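Local structure of WGR domain-containing protein (Bacteroides fragilis, 2RA8) at residues 1-9 with 65-76. The protein is of unknown function but joins an N-terminal WGR domain, a module thought to bind nucleic acids in other proteins, to a leucine-rich-repeat domain. Residues are numbered along the deposited sequence; the frame is centred on the assembly and turned at random.
Sequences MKRVFVFQD and YVETLEEVAKEM
Glu67 passes slantwise over the Phe5 ring on its way to Arg3, an example of one side chain serving two neighbours on the same sheet face. Its CB comes 3.6 Å from Phe5 CE2. CG, set anti to the backbone N (chi1 -157°), rests over one ring face, offset toward the rim, in a CH-pi contact. The extended chain carries CD past Phe5 CZ to the guanidinium, where OE1 takes a bent hydrogen bond from Arg3 NH1 (3.0 Å, 132°) on the syn side but 34° out of the carboxylate plane, within a salt bridge; OE2 accepts a weak one from the same nitrogen. Helix 46-62 packs on Phe5 through Ile57 and Thr61.

The backbones belong to the antiparallel WGR-domain sheet, strand 3-8 running between strand 13-21 and the short edge strand 66-67. Val6 and Val66 form a hydrogen-bonded pair, and Thr68 N extends the pairing to Val4 O (2.8 Å). Val66 O is gripped from opposite faces of its plane by Val6 N and Thr68 OG1. Beyond Thr68 the chain turns into helix 70-75 on the Val4 and Val6 side: Ala73 CB meets Val4 CG1 (3.7 Å) and Val6 CG2. Val4 CG2 presses against Glu70 CG; Glu70 OE2 forms salt bridges with Lys2 NZ and Lys74 NZ. Phe7 CB sits over the Tyr65 ring centre, 3.5 Å from the centroid, while Tyr65 OH is hydrogen-bonded to Lys14 NZ.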
HETATM    1  N   MSE A   1      34.777   2.036   7.634  1.00 41.67           N
HETATM    2  CA  MSE A   1      34.731   2.829   6.374  1.00 36.65           C
HETATM    3  C   MSE A   1      33.326   2.887   5.850  1.00 26.75           C
HETATM    4  O   MSE A   1      32.662   1.854   5.705  1.00 28.58           O
HETATM    5  CB  MSE A   1      35.659   2.209   5.325  1.00 36.88           C
ATOM      6  N   LYS A   2      32.862   4.100   5.556  1.00 22.49           N
ATOM      7  CA  LYS A   2      31.511   4.297   5.046  1.00 19.40           C
ATOM      8  C   LYS A   2      31.290   3.686   3.694  1.00 24.85           C
ATOM      9  O   LYS A   2      32.103   3.834   2.776  1.00 20.75           O
ATOM     10  CB  LYS A   2      31.172   5.785   4.963  1.00 16.75           C
ATOM     11  CG  LYS A   2      29.793   6.064   4.375  1.00 19.54           C
ATOM     12  CD  LYS A   2      29.196   7.362   4.919  1.00 24.74           C
ATOM     13  CE  LYS A   2      29.996   8.591   4.522  1.00 29.96           C
ATOM     14  NZ  LYS A   2      29.312   9.846   4.980  1.00 36.44           N
ATOM     15  N   ARG A   3      30.185   2.967   3.573  1.00 24.30           N
ATOM     16  CA  ARG A   3      29.829   2.362   2.307  1.00 20.96           C
ATOM     17  C   ARG A   3      28.541   3.003   1.887  1.00 25.04           C
ATOM     18  O   ARG A   3      27.557   3.023   2.644  1.00 20.05           O
ATOM     19  CB  ARG A   3      29.686   0.854   2.460  1.00 28.26           C
ATOM     20  CG  ARG A   3      31.027   0.161   2.675  1.00 28.31           C
ATOM     21  CD  ARG A   3      31.066  -1.136   1.905  1.00 40.52           C
ATOM     22  NE  ARG A   3      30.797  -2.284   2.752  1.00 31.50           N
ATOM     23  CZ  ARG A   3      30.263  -3.426   2.326  1.00 24.58           C
ATOM     24  NH1 ARG A   3      29.921  -3.579   1.051  1.00 22.86           N
ATOM     25  NH2 ARG A   3      30.097  -4.427   3.178  1.00 20.51           N
ATOM     26  N   VAL A   4      28.557   3.566   0.683  1.00 18.06           N
ATOM     27  CA  VAL A   4      27.409   4.272   0.129  1.00 24.19           C
ATOM     28  C   VAL A   4      26.666   3.483  -0.925  1.00 24.75           C
ATOM     29  O   VAL A   4      27.275   2.879  -1.809  1.00 19.14           O
ATOM     30  CB  VAL A   4      27.862   5.616  -0.470  1.00 20.21           C
ATOM     31  CG1 VAL A   4      26.650   6.451  -0.864  1.00 19.41           C
ATOM     32  CG2 VAL A   4      28.724   6.361   0.546  1.00 21.84           C
ATOM     33  N   PHE A   5      25.342   3.496  -0.841  1.00 19.75           N
ATOM     34  CA  PHE A   5      24.506   2.768  -1.796  1.00 17.42           C
ATOM     35  C   PHE A   5      23.435   3.670  -2.375  1.00 16.63           C
ATOM     36  O   PHE A   5      22.991   4.618  -1.722  1.00 23.91           O
ATOM     37  CB  PHE A   5      23.863   1.543  -1.110  1.00 17.76           C
ATOM     38  CG  PHE A   5      24.865   0.598  -0.494  1.00 25.58           C
ATOM     39  CD1 PHE A   5      25.511   0.920   0.696  1.00 25.89           C
ATOM     40  CD2 PHE A   5      25.155  -0.616  -1.104  1.00 16.28           C
ATOM     41  CE1 PHE A   5      26.433   0.042   1.268  1.00 15.50           C
ATOM     42  CE2 PHE A   5      26.076  -1.496  -0.540  1.00 22.03           C
ATOM     43  CZ  PHE A   5      26.712  -1.166   0.648  1.00 28.34           C
ATOM     44  N   VAL A   6      23.011   3.373  -3.603  1.00 20.08           N
ATOM     45  CA  VAL A   6      22.015   4.174  -4.305  1.00 19.48           C
ATOM     46  C   VAL A   6      20.917   3.357  -4.971  1.00 18.62           C
ATOM     47  O   VAL A   6      21.182   2.313  -5.565  1.00 18.27           O
ATOM     48  CB  VAL A   6      22.709   5.041  -5.392  1.00 13.10           C
ATOM     49  CG1 VAL A   6      21.670   5.794  -6.206  1.00 31.48           C
ATOM     50  CG2 VAL A   6      23.675   6.008  -4.738  1.00 13.98           C
ATOM     51  N   PHE A   7      19.678   3.837  -4.874  1.00 25.12           N
ATOM     52  CA  PHE A   7      18.537   3.166  -5.497  1.00 15.01           C
ATOM     53  C   PHE A   7      17.790   4.154  -6.363  1.00 23.14           C
ATOM     54  O   PHE A   7      17.384   5.217  -5.883  1.00 20.41           O
ATOM     55  CB  PHE A   7      17.563   2.610  -4.447  1.00 21.68           C
ATOM     56  CG  PHE A   7      16.434   1.809  -5.040  1.00 25.52           C
ATOM     57  CD1 PHE A   7      16.638   0.494  -5.444  1.00 27.63           C
ATOM     58  CD2 PHE A   7      15.182   2.379  -5.234  1.00 37.39           C
ATOM     59  CE1 PHE A   7      15.612  -0.238  -6.034  1.00 35.94           C
ATOM     60  CE2 PHE A   7      14.151   1.652  -5.825  1.00 31.60           C
ATOM     61  CZ  PHE A   7      14.370   0.343  -6.223  1.00 27.97           C
ATOM     62  N   GLN A   8      17.583   3.805  -7.632  1.00 21.74           N
ATOM     63  CA  GLN A   8      16.884   4.681  -8.579  1.00 21.02           C
ATOM     64  C   GLN A   8      15.914   4.003  -9.525  1.00 27.50           C
ATOM     65  O   GLN A   8      16.286   3.089 -10.261  1.00 20.22           O
ATOM     66  CB  GLN A   8      17.888   5.429  -9.460  1.00 21.73           C
ATOM     67  CG  GLN A   8      18.658   6.565  -8.813  1.00 21.69           C
ATOM     68  CD  GLN A   8      19.688   7.136  -9.761  1.00 27.16           C
ATOM     69  OE1 GLN A   8      20.615   6.435 -10.172  1.00 30.91           O
ATOM     70  NE2 GLN A   8      19.531   8.405 -10.130  1.00 24.27           N
ATOM     71  N   ASP A   9      14.660   4.444  -9.504  1.00 19.27           N
ATOM     72  CA  ASP A   9      13.657   3.943 -10.438  1.00 22.89           C
ATOM     73  C   ASP A   9      12.706   5.087 -10.712  1.00 14.54           C
ATOM     74  O   ASP A   9      13.019   6.231 -10.366  1.00 23.64           O
ATOM     75  CB  ASP A   9      12.945   2.665  -9.918  1.00 20.17           C
ATOM     76  CG  ASP A   9      12.059   2.904  -8.709  1.00 28.63           C
ATOM     77  OD1 ASP A   9      11.940   4.048  -8.236  1.00 27.31           O
ATOM     78  OD2 ASP A   9      11.475   1.912  -8.231  1.00 23.23           O
ATOM     79  N   TYR A  65      19.558  -1.793  -4.087  1.00 25.26           N
ATOM     80  CA  TYR A  65      20.519  -0.721  -3.850  1.00 22.69           C
ATOM     81  C   TYR A  65      21.852  -1.130  -4.434  1.00 19.82           C
ATOM     82  O   TYR A  65      22.285  -2.271  -4.266  1.00 28.25           O
ATOM     83  CB  TYR A  65      20.653  -0.457  -2.356  1.00 21.48           C
ATOM     84  CG  TYR A  65      19.607   0.485  -1.822  1.00 20.53           C
ATOM     85  CD1 TYR A  65      19.876   1.842  -1.686  1.00 20.36           C
ATOM     86  CD2 TYR A  65      18.340   0.022  -1.474  1.00 17.81           C
ATOM     87  CE1 TYR A  65      18.913   2.716  -1.208  1.00 26.45           C
ATOM     88  CE2 TYR A  65      17.370   0.887  -1.001  1.00 27.64           C
ATOM     89  CZ  TYR A  65      17.668   2.230  -0.870  1.00 24.20           C
ATOM     90  OH  TYR A  65      16.712   3.084  -0.388  1.00 27.09           O
ATOM     91  N   VAL A  66      22.500  -0.209  -5.140  1.00 19.16           N
ATOM     92  CA  VAL A  66      23.791  -0.489  -5.762  1.00 22.06           C
ATOM     93  C   VAL A  66      24.887   0.288  -5.104  1.00 15.87           C
ATOM     94  O   VAL A  66      24.817   1.521  -5.026  1.00 21.31           O
ATOM     95  CB  VAL A  66      23.780  -0.127  -7.262  1.00 24.17           C
ATOM     96  CG1 VAL A  66      25.127  -0.485  -7.896  1.00 23.23           C
ATOM     97  CG2 VAL A  66      22.644  -0.863  -7.959  1.00 24.21           C
ATOM     98  N   GLU A  67      25.919  -0.415  -4.636  1.00 24.66           N
ATOM     99  CA  GLU A  67      27.039   0.252  -3.975  1.00 12.32           C
ATOM    100  C   GLU A  67      27.682   1.216  -4.941  1.00 19.65           C
ATOM    101  O   GLU A  67      28.009   0.847  -6.080  1.00 22.18           O
ATOM    102  CB  GLU A  67      28.070  -0.767  -3.482  1.00 23.12           C
ATOM    103  CG  GLU A  67      28.915  -0.222  -2.343  1.00 13.50           C
ATOM    104  CD  GLU A  67      29.710  -1.282  -1.615  1.00 18.65           C
ATOM    105  OE1 GLU A  67      29.295  -2.465  -1.622  1.00 21.05           O
ATOM    106  OE2 GLU A  67      30.746  -0.919  -1.012  1.00 21.16           O
ATOM    107  N   THR A  68      27.871   2.452  -4.477  1.00 19.69           N
ATOM    108  CA  THR A  68      28.416   3.542  -5.284  1.00 22.07           C
ATOM    109  C   THR A  68      29.466   4.342  -4.534  1.00 22.18           C
ATOM    110  O   THR A  68      29.327   4.584  -3.336  1.00 21.43           O
ATOM    111  CB  THR A  68      27.270   4.522  -5.677  1.00 17.13           C
ATOM    112  OG1 THR A  68      26.166   3.784  -6.216  1.00 24.41           O
ATOM    113  CG2 THR A  68      27.733   5.525  -6.704  1.00 11.80           C
ATOM    114  N   LEU A  69      30.519   4.762  -5.232  1.00 19.27           N
ATOM    115  CA  LEU A  69      31.561   5.577  -4.610  1.00 16.80           C
ATOM    116  C   LEU A  69      30.922   6.794  -3.998  1.00 23.39           C
ATOM    117  O   LEU A  69      30.065   7.432  -4.620  1.00 16.50           O
ATOM    118  CB  LEU A  69      32.585   6.044  -5.648  1.00 16.54           C
ATOM    119  CG  LEU A  69      33.591   5.002  -6.141  1.00  9.74           C
ATOM    120  CD1 LEU A  69      34.384   5.573  -7.333  1.00 16.23           C
ATOM    121  CD2 LEU A  69      34.525   4.642  -5.003  1.00 21.41           C
ATOM    122  N   GLU A  70      31.343   7.142  -2.785  1.00 15.78           N
ATOM    123  CA  GLU A  70      30.774   8.300  -2.098  1.00 20.58           C
ATOM    124  C   GLU A  70      30.855   9.596  -2.891  1.00 22.53           C
ATOM    125  O   GLU A  70      29.880  10.346  -2.957  1.00 16.96           O
ATOM    126  CB  GLU A  70      31.453   8.506  -0.748  1.00 31.20           C
ATOM    127  CG  GLU A  70      30.577   9.240   0.248  1.00 33.56           C
ATOM    128  CD  GLU A  70      31.291   9.528   1.545  1.00 34.08           C
ATOM    129  OE1 GLU A  70      32.176   8.733   1.931  1.00 36.24           O
ATOM    130  OE2 GLU A  70      30.955  10.545   2.187  1.00 40.53           O
ATOM    131  N   GLU A  71      32.000   9.871  -3.510  1.00 23.24           N
ATOM    132  CA  GLU A  71      32.140  11.108  -4.273  1.00 19.16           C
ATOM    133  C   GLU A  71      31.170  11.167  -5.426  1.00 27.38           C
ATOM    134  O   GLU A  71      30.714  12.243  -5.809  1.00 36.03           O
ATOM    135  CB  GLU A  71      33.579  11.275  -4.787  1.00 24.92           C
ATOM    136  CG  GLU A  71      33.977  10.320  -5.893  1.00 28.64           C
ATOM    137  CD  GLU A  71      35.486  10.260  -6.068  1.00 29.05           C
ATOM    138  OE1 GLU A  71      36.155   9.575  -5.262  1.00 28.31           O
ATOM    139  OE2 GLU A  71      36.001  10.912  -6.996  1.00 25.50           O
ATOM    140  N   VAL A  72      30.843  10.012  -5.993  1.00 26.59           N
ATOM    141  CA  VAL A  72      29.899   9.964  -7.097  1.00 26.59           C
ATOM    142  C   VAL A  72      28.488  10.193  -6.594  1.00 20.71           C
ATOM    143  O   VAL A  72      27.792  11.082  -7.082  1.00 27.71           O
ATOM    144  CB  VAL A  72      29.985   8.613  -7.833  1.00 25.71           C
ATOM    145  CG1 VAL A  72      28.827   8.458  -8.804  1.00 19.25           C
ATOM    146  CG2 VAL A  72      31.308   8.529  -8.574  1.00 16.45           C
ATOM    147  N   ALA A  73      28.062   9.402  -5.610  1.00 23.48           N
ATOM    148  CA  ALA A  73      26.716   9.540  -5.053  1.00 25.53           C
ATOM    149  C   ALA A  73      26.453  10.937  -4.555  1.00 24.07           C
ATOM    150  O   ALA A  73      25.350  11.466  -4.718  1.00 30.59           O
ATOM    151  CB  ALA A  73      26.505   8.535  -3.919  1.00 20.52           C
ATOM    152  N   LYS A  74      27.458  11.543  -3.929  1.00 27.61           N
ATOM    153  CA  LYS A  74      27.329  12.901  -3.405  1.00 34.38           C
ATOM    154  C   LYS A  74      26.944  13.888  -4.466  1.00 30.92           C
ATOM    155  O   LYS A  74      26.206  14.828  -4.202  1.00 31.12           O
ATOM    156  CB  LYS A  74      28.644  13.380  -2.783  1.00 32.87           C
ATOM    157  CG  LYS A  74      28.879  12.953  -1.349  1.00 38.08           C
ATOM    158  CD  LYS A  74      30.184  13.551  -0.837  1.00 40.17           C
ATOM    159  CE  LYS A  74      30.469  13.153   0.605  1.00 47.20           C
ATOM    160  NZ  LYS A  74      31.829  13.598   1.037  1.00 37.67           N
ATOM    161  N   GLU A  75      27.451  13.698  -5.678  1.00 26.19           N
ATOM    162  CA  GLU A  75      27.138  14.623  -6.753  1.00 32.20           C
ATOM    163  C   GLU A  75      25.954  14.231  -7.606  1.00 31.34           C
ATOM    164  O   GLU A  75      25.556  14.980  -8.490  1.00 25.33           O
ATOM    165  CB  GLU A  75      28.367  14.820  -7.644  1.00 39.15           C
ATOM    166  CG  GLU A  75      29.560  15.394  -6.904  1.00 38.41           C
ATOM    167  CD  GLU A  75      29.229  16.690  -6.191  1.00 50.98           C
ATOM    168  OE1 GLU A  75      28.727  17.622  -6.852  1.00 49.78           O
ATOM    169  OE2 GLU A  75      29.472  16.779  -4.970  1.00 54.88           O
HETATM  170  N   MSE A  76      25.372  13.062  -7.354  1.00 20.90           N
HETATM  171  CA  MSE A  76      24.223  12.622  -8.138  1.00 26.14           C
HETATM  172  C   MSE A  76      22.982  13.421  -7.819  1.00 28.90           C
HETATM  173  O   MSE A  76      22.781  13.855  -6.685  1.00 32.36           O
HETATM  174  CB  MSE A  76      23.946  11.130  -7.898  1.00 25.65           C
HETATM  175  CG  MSE A  76      24.976  10.201  -8.528  1.00 28.76           C
HETATM  176 SE   MSE A  76      24.624   8.311  -8.167  1.00 46.36          SE
HETATM  177  CE  MSE A  76      23.182   8.044  -9.433  1.00 47.03           C
TER
HETATM  178  O   HOH W   1      30.566   3.352  -1.056  1.00 21.55           O